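Local coordinates for mutual gliding motility protein C (MglC) (Myxococcus xanthus DK 1622, PDB 7CT3) that probably takes part in controlling cell polarity during gliding motility, as a dimeric Roadblock/LC7-domain protein that interacts with its paralog MglB, at residues A[42-45]-A[46-49]; A[48-51]-A[52-56]; A[105-108]-A[109-112]. One frame throughout, in Å; residues are numbered along the deposited sequence.

Interaction 1 (A[42-45]-A[46-49]); sequences DLNG and AWVE
The backbone N of Trp-47 reaches back to Leu-43 O at 2.9 Å and so starts the i to i+4 ladder that Val-48 N to Asn-44 O and Glu-49 N to Gly-45 O continue. This is the N-terminal turn of helix 44-61 in the Roadblock/LC7 domain. Just ahead of it Asp-42 OD1 accepts from Asn-44 N at 3.1 Å, a capping bond that gives a first-turn N-H a partner; an aspartate suits the place because its short carboxylate can bend back to the chain, although here it is poorly ordered. Trp-47 holds its CG beside its own backbone N (chi1 -74°), which swings the indole back along the helix toward Leu-43. There CD1 lies 3.1 Å from Leu-43 O, which meets the indole obliquely, while NE1 lies 3.8 Å from Leu-43 CB. The CA of Asn-44 sits at the ring's edge, near its plane. Replacing Trp-47 by an alanine would probably leave Leu-43 CB without its indole neighbour and open a gap beside Leu-18, which the indole also touches. Ala-46 faces inward, its small methyl fitting between the helix and the sheet, where it touches Leu-18, Val-79 and His-97. Glu-49, one turn on, spends its carboxylate elsewhere: OE1 is hydrogen-bonded to Ser-76 OG and Lys-78 N, and the side chain packs on Thr-68 of the second subunit. On the outer side a beta-branched Val-48 rests a methyl against the backbone it has just bonded, with CG2 3.4 Å from Asn-44 O.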
loop_
_atom_site.group_PDB
_atom_site.type_symbol
_atom_site.label_atom_id
_atom_site.label_comp_id
_atom_site.label_asym_id
_atom_site.label_seq_id
_atom_site.Cartn_x
_atom_site.Cartn_y
_atom_site.Cartn_z
ATOM N N ASP A 42 -4.858 -14.700 18.369
ATOM C CA ASP A 42 -5.285 -13.584 19.253
ATOM C C ASP A 42 -5.056 -12.269 18.495
ATOM O O ASP A 42 -3.882 -11.941 18.221
ATOM C CB ASP A 42 -4.540 -13.635 20.588
ATOM C CG ASP A 42 -5.032 -12.629 21.614
ATOM O OD1 ASP A 42 -5.216 -11.451 21.245
ATOM O OD2 ASP A 42 -5.223 -13.032 22.779
ATOM N N LEU A 43 -6.141 -11.545 18.191
ATOM C CA LEU A 43 -6.167 -10.377 17.270
ATOM C C LEU A 43 -6.063 -9.050 18.031
ATOM O O LEU A 43 -6.079 -8.005 17.362
ATOM C CB LEU A 43 -7.476 -10.406 16.474
ATOM C CG LEU A 43 -7.651 -11.570 15.503
ATOM C CD1 LEU A 43 -9.022 -11.508 14.844
ATOM C CD2 LEU A 43 -6.557 -11.578 14.445
ATOM N N ASN A 44 -5.972 -9.069 19.365
ATOM C CA ASN A 44 -6.028 -7.834 20.191
ATOM C C ASN A 44 -4.829 -6.938 19.861
ATOM O O ASN A 44 -5.036 -5.717 19.748
ATOM C CB ASN A 44 -6.151 -8.157 21.679
ATOM C CG ASN A 44 -7.517 -8.720 22.007
ATOM O OD1 ASN A 44 -7.627 -9.784 22.609
ATOM N ND2 ASN A 44 -8.560 -8.039 21.566
ATOM N N GLY A 45 -3.640 -7.524 19.685
ATOM C CA GLY A 45 -2.429 -6.803 19.260
ATOM C C GLY A 45 -2.647 -6.098 17.934
ATOM O O GLY A 45 -2.215 -4.940 17.805
ATOM N N ALA A 46 -3.317 -6.768 16.992
ATOM C CA ALA A 46 -3.686 -6.227 15.662
ATOM C C ALA A 46 -4.680 -5.069 15.821
ATOM O O ALA A 46 -4.488 -4.048 15.157
ATOM C CB ALA A 46 -4.252 -7.319 14.793
ATOM N N TRP A 47 -5.703 -5.217 16.668
ATOM C CA TRP A 47 -6.717 -4.153 16.909
ATOM C C TRP A 47 -6.028 -2.887 17.429
ATOM O O TRP A 47 -6.419 -1.790 17.006
ATOM C CB TRP A 47 -7.816 -4.635 17.861
ATOM C CG TRP A 47 -8.759 -5.602 17.215
ATOM C CD1 TRP A 47 -8.934 -6.920 17.528
ATOM C CD2 TRP A 47 -9.638 -5.332 16.111
ATOM N NE1 TRP A 47 -9.872 -7.481 16.705
ATOM C CE2 TRP A 47 -10.321 -6.533 15.826
ATOM C CE3 TRP A 47 -9.923 -4.193 15.350
ATOM C CZ2 TRP A 47 -11.268 -6.625 14.806
ATOM C CZ3 TRP A 47 -10.861 -4.284 14.346
ATOM C CH2 TRP A 47 -11.521 -5.484 14.079
ATOM N N VAL A 48 -5.043 -3.039 18.316
ATOM C CA VAL A 48 -4.246 -1.907 18.872
ATOM C C VAL A 48 -3.549 -1.183 17.712
ATOM O O VAL A 48 -3.695 0.043 17.616
ATOM C CB VAL A 48 -3.251 -2.392 19.941
ATOM C CG1 VAL A 48 -2.183 -1.356 20.260
ATOM C CG2 VAL A 48 -3.977 -2.811 21.208
ATOM N N GLU A 49 -2.834 -1.914 16.851
ATOM C CA GLU A 49 -2.088 -1.307 15.717
ATOM C C GLU A 49 -3.077 -0.686 14.726
ATOM O O GLU A 49 -2.790 0.429 14.247
ATOM C CB GLU A 49 -1.152 -2.323 15.066
ATOM C CG GLU A 49 -0.014 -2.716 15.987
ATOM C CD GLU A 49 1.214 -3.281 15.307
ATOM O OE1 GLU A 49 1.160 -3.512 14.087
ATOM O OE2 GLU A 49 2.220 -3.492 16.005
#

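Interaction 2 (A[48-51]-A[52-56]); sequences VEYA and NLLTQ
Leu-54 lays one methyl over a face of the Tyr-50 ring, four residues earlier on helix 44-61. Followed outward, its CB lies 3.5 Å from Ala-51 O, and CG keeps the same 3.5 Å from Tyr-50 O, so the base of the side chain rests on two successive carbonyls. The chain then forks. CD1 turns to the Ala-51 side, where a residue with only a methyl lets it lie against the backbone, 3.9 Å from Ala-51 O, and CD2 goes to the ring, 3.9 Å from Tyr-50 CE1. The tyrosine meets it because its CG stands opposite the backbone N (chi1 -176°), which directs the ring forward along the helix; a flat aromatic gives the branched leucine a broad surface to lie across. One step round, Asn-52 and Val-48 run side by side in the same direction, with ND2 of Asn-52 3.9 Å from Val-48 CG1, and the asparagine also packs on Thr-68 of the second subunit. The backbone N of Asn-52 bonds Val-48 O at 3.1 Å in the regular i to i+4 manner. Beyond that the bonding pattern changes: Leu-53 N donates to Tyr-50 O at 3.0 Å from well above the carbonyl plane, with a C=O...N angle of only 112°, and Leu-54 N makes a weak bond to Ala-51 O. These two i to i+3 bonds precede a kink in the helix. Leu-53, buried as suits its aliphatic chain, touches Val-79 of the sheet and Val-69 of the second subunit. The arrangement is that of a helix packed on its own sheet and on the partner subunit, as in a Roadblock/LC7 dimer, with apolar residues such as Leu-54 on its outer side.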
loop_
_atom_site.group_PDB
_atom_site.type_symbol
_atom_site.label_atom_id
_atom_site.label_comp_id
_atom_site.label_asym_id
_atom_site.label_seq_id
_atom_site.Cartn_x
_atom_site.Cartn_y
_atom_site.Cartn_z
ATOM N N VAL A 48 -5.043 -3.039 18.316
ATOM C CA VAL A 48 -4.246 -1.907 18.872
ATOM C C VAL A 48 -3.549 -1.183 17.712
ATOM O O VAL A 48 -3.695 0.043 17.616
ATOM C CB VAL A 48 -3.251 -2.392 19.941
ATOM C CG1 VAL A 48 -2.183 -1.356 20.260
ATOM C CG2 VAL A 48 -3.977 -2.811 21.208
ATOM N N GLU A 49 -2.834 -1.914 16.851
ATOM C CA GLU A 49 -2.088 -1.307 15.717
ATOM C C GLU A 49 -3.077 -0.686 14.726
ATOM O O GLU A 49 -2.790 0.429 14.247
ATOM C CB GLU A 49 -1.152 -2.323 15.066
ATOM C CG GLU A 49 -0.014 -2.716 15.987
ATOM C CD GLU A 49 1.214 -3.281 15.307
ATOM O OE1 GLU A 49 1.160 -3.512 14.087
ATOM O OE2 GLU A 49 2.220 -3.492 16.005
ATOM N N TYR A 50 -4.215 -1.334 14.461
ATOM C CA TYR A 50 -5.248 -0.792 13.539
ATOM C C TYR A 50 -5.731 0.574 14.049
ATOM O O TYR A 50 -5.775 1.533 13.257
ATOM C CB TYR A 50 -6.399 -1.780 13.337
ATOM C CG TYR A 50 -7.430 -1.331 12.330
ATOM C CD1 TYR A 50 -7.077 -0.575 11.221
ATOM C CD2 TYR A 50 -8.766 -1.664 12.482
ATOM C CE1 TYR A 50 -8.021 -0.153 10.300
ATOM C CE2 TYR A 50 -9.723 -1.252 11.566
ATOM C CZ TYR A 50 -9.349 -0.494 10.472
ATOM O OH TYR A 50 -10.280 -0.081 9.565
ATOM N N ALA A 51 -6.061 0.672 15.338
ATOM C CA ALA A 51 -6.442 1.941 16.001
ATOM C C ALA A 51 -5.344 2.984 15.760
ATOM O O ALA A 51 -5.674 4.124 15.422
ATOM C CB ALA A 51 -6.675 1.712 17.472
ATOM N N ASN A 52 -4.078 2.591 15.899
ATOM C CA ASN A 52 -2.912 3.510 15.802
ATOM C C ASN A 52 -2.598 3.855 14.338
ATOM O O ASN A 52 -1.752 4.740 14.136
ATOM C CB ASN A 52 -1.697 2.927 16.525
ATOM C CG ASN A 52 -1.890 2.881 18.025
ATOM O OD1 ASN A 52 -2.717 3.609 18.563
ATOM N ND2 ASN A 52 -1.157 2.016 18.705
ATOM N N LEU A 53 -3.235 3.196 13.363
ATOM C CA LEU A 53 -3.071 3.491 11.911
ATOM C C LEU A 53 -4.149 4.474 11.435
ATOM O O LEU A 53 -3.944 5.068 10.372
ATOM C CB LEU A 53 -3.162 2.197 11.088
ATOM C CG LEU A 53 -1.980 1.234 11.184
ATOM C CD1 LEU A 53 -2.267 -0.043 10.407
ATOM C CD2 LEU A 53 -0.693 1.870 10.681
ATOM N N LEU A 54 -5.264 4.618 12.161
ATOM C CA LEU A 54 -6.486 5.301 11.651
ATOM C C LEU A 54 -6.154 6.706 11.127
ATOM O O LEU A 54 -6.580 7.015 9.999
ATOM C CB LEU A 54 -7.559 5.354 12.740
ATOM C CG LEU A 54 -8.268 4.036 13.050
ATOM C CD1 LEU A 54 -9.359 4.256 14.088
ATOM C CD2 LEU A 54 -8.852 3.401 11.795
ATOM N N THR A 55 -5.435 7.528 11.897
ATOM C CA THR A 55 -5.065 8.914 11.495
ATOM C C THR A 55 -4.323 8.877 10.154
ATOM O O THR A 55 -4.669 9.677 9.254
ATOM C CB THR A 55 -4.198 9.606 12.551
ATOM O OG1 THR A 55 -4.969 9.664 13.749
ATOM C CG2 THR A 55 -3.773 11.003 12.148
ATOM N N GLN A 56 -3.339 7.981 10.041
ATOM C CA GLN A 56 -2.417 7.892 8.877
ATOM C C GLN A 56 -3.153 7.294 7.671
ATOM O O GLN A 56 -2.875 7.742 6.545
ATOM C CB GLN A 56 -1.166 7.099 9.255
ATOM C CG GLN A 56 -0.400 7.695 10.428
ATOM C CD GLN A 56 -0.281 9.199 10.339
ATOM O OE1 GLN A 56 0.174 9.752 9.336
ATOM N NE2 GLN A 56 -0.691 9.877 11.399
#

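Interaction 3 (A[105-108]-A[109-112]); sequences GRYV and LRVT
Tyr-107 turns its CG opposite the backbone N (chi1 166°), which carries the ring forward along helix 102-117 toward Val-111, while Arg-110 bends at chi3 (58°) and brings its guanidinium back to the same ring. Val-111 CG2 comes over one face of the tyrosine, offset toward the rim, in a CH-pi contact 4.2 Å from the ring centroid. From another direction Arg-110 NH2 approaches Tyr-107 CD1 to 3.7 Å; the guanidinium and ring planes stand 68° apart, so the two groups cross without stacking. A long, flexible arginine suits this exposed position, since its alkyl part can follow the helix while the charged end stays at the surface. On the inward side Val-108 and Thr-112 lie side by side, both against Val-10 of helix 4-13. Thr-112 places OG1 2.7 Å from Val-108 O, donating from above the carbonyl plane, and OG1 also lies 3.8 Å from Val-108 CG1. The Thr-112 N reaches Val-108 O at 2.9 Å, and this carbonyl therefore accepts two bonds from one residue. Leu-109, also buried, projects to Val-82, Leu-92 and Leu-94 of the sheet, and Leu-109 N bonds Gly-105 O at 2.9 Å. Arg-106 goes elsewhere, to a salt bridge with Glu-71 and to packing on Phe-102 of the second subunit. Chemically, the two sides differ: the outer one rests on a CH-pi contact, with the guanidinium lying near the ring, whereas on the inner one the threonine returns its hydroxyl to the backbone, so that a buried polar group has its hydrogen bond satisfied within its own helix.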
loop_
_atom_site.group_PDB
_atom_site.type_symbol
_atom_site.label_atom_id
_atom_site.label_comp_id
_atom_site.label_asym_id
_atom_site.label_seq_id
_atom_site.Cartn_x
_atom_site.Cartn_y
_atom_site.Cartn_z
ATOM N N GLY A 105 -7.142 -10.092 -0.432
ATOM C CA GLY A 105 -7.694 -8.811 0.051
ATOM C C GLY A 105 -7.750 -7.775 -1.060
ATOM O O GLY A 105 -8.823 -7.184 -1.277
ATOM N N ARG A 106 -6.630 -7.567 -1.754
ATOM C CA ARG A 106 -6.500 -6.564 -2.845
ATOM C C ARG A 106 -7.495 -6.908 -3.961
ATOM O O ARG A 106 -8.214 -5.999 -4.428
ATOM C CB ARG A 106 -5.055 -6.521 -3.348
ATOM C CG ARG A 106 -4.065 -5.969 -2.334
ATOM C CD ARG A 106 -2.642 -5.906 -2.861
ATOM N NE ARG A 106 -2.564 -5.109 -4.078
ATOM C CZ ARG A 106 -2.238 -5.560 -5.286
ATOM N NH1 ARG A 106 -1.905 -6.828 -5.477
ATOM N NH2 ARG A 106 -2.231 -4.727 -6.312
ATOM N N TYR A 107 -7.561 -8.186 -4.344
ATOM C CA TYR A 107 -8.450 -8.686 -5.423
ATOM C C TYR A 107 -9.916 -8.462 -5.027
ATOM O O TYR A 107 -10.678 -7.868 -5.806
ATOM C CB TYR A 107 -8.140 -10.154 -5.727
ATOM C CG TYR A 107 -9.197 -10.840 -6.548
ATOM C CD1 TYR A 107 -9.268 -10.662 -7.920
ATOM C CD2 TYR A 107 -10.150 -11.640 -5.943
ATOM C CE1 TYR A 107 -10.253 -11.280 -8.676
ATOM C CE2 TYR A 107 -11.142 -12.258 -6.681
ATOM C CZ TYR A 107 -11.190 -12.084 -8.053
ATOM O OH TYR A 107 -12.163 -12.700 -8.783
ATOM N N VAL A 108 -10.308 -8.915 -3.836
ATOM C CA VAL A 108 -11.729 -8.840 -3.385
ATOM C C VAL A 108 -12.146 -7.364 -3.260
ATOM O O VAL A 108 -13.269 -7.037 -3.674
ATOM C CB VAL A 108 -11.959 -9.628 -2.085
ATOM C CG1 VAL A 108 -13.342 -9.363 -1.516
ATOM C CG2 VAL A 108 -11.753 -11.121 -2.303
ATOM N N LEU A 109 -11.290 -6.485 -2.734
ATOM C CA LEU A 109 -11.675 -5.057 -2.596
ATOM C C LEU A 109 -11.855 -4.436 -3.986
ATOM O O LEU A 109 -12.791 -3.630 -4.148
ATOM C CB LEU A 109 -10.660 -4.277 -1.758
ATOM C CG LEU A 109 -11.256 -3.043 -1.085
ATOM C CD1 LEU A 109 -12.247 -3.451 -0.001
ATOM C CD2 LEU A 109 -10.181 -2.139 -0.515
ATOM N N ARG A 110 -11.014 -4.800 -4.957
ATOM C CA ARG A 110 -11.117 -4.284 -6.351
ATOM C C ARG A 110 -12.472 -4.701 -6.942
ATOM O O ARG A 110 -13.113 -3.866 -7.603
ATOM C CB ARG A 110 -9.945 -4.766 -7.215
ATOM C CG ARG A 110 -9.945 -4.188 -8.622
ATOM C CD ARG A 110 -8.703 -4.529 -9.432
ATOM N NE ARG A 110 -8.487 -5.966 -9.574
ATOM C CZ ARG A 110 -9.089 -6.765 -10.465
ATOM N NH1 ARG A 110 -9.980 -6.293 -11.324
ATOM N NH2 ARG A 110 -8.796 -8.053 -10.484
ATOM N N VAL A 111 -12.902 -5.937 -6.690
ATOM C CA VAL A 111 -14.196 -6.492 -7.184
ATOM C C VAL A 111 -15.373 -5.796 -6.481
ATOM O O VAL A 111 -16.398 -5.565 -7.143
ATOM C CB VAL A 111 -14.244 -8.019 -6.988
ATOM C CG1 VAL A 111 -15.650 -8.574 -7.156
ATOM C CG2 VAL A 111 -13.267 -8.723 -7.920
ATOM N N THR A 112 -15.244 -5.490 -5.188
ATOM C CA THR A 112 -16.363 -5.001 -4.337
ATOM C C THR A 112 -16.552 -3.483 -4.491
ATOM O O THR A 112 -17.705 -3.031 -4.382
ATOM C CB THR A 112 -16.150 -5.419 -2.877
ATOM O OG1 THR A 112 -15.885 -6.824 -2.863
ATOM C CG2 THR A 112 -17.344 -5.115 -2.001
#

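From the N terminus, interaction 1 comes first, where the loop after strand 29-34 enters helix 44-61. Interaction 2 follows on the same helix, beginning where interaction 1 ends and sharing Val-48 and Glu-49, with centres about 10 Å apart. Interaction 3 comes much later, on helix 102-117, beyond strands 71-75, 79-87 and 90-97. Each contact closes only a helical turn, not a long loop; none nests in or crosses another. Interaction 3 lies on the opposite side of the chain's centre, its centre about 23 Å from that of interaction 1. Strand 79-87 connects them in space: both helices pack on it, and each also meets the second subunit.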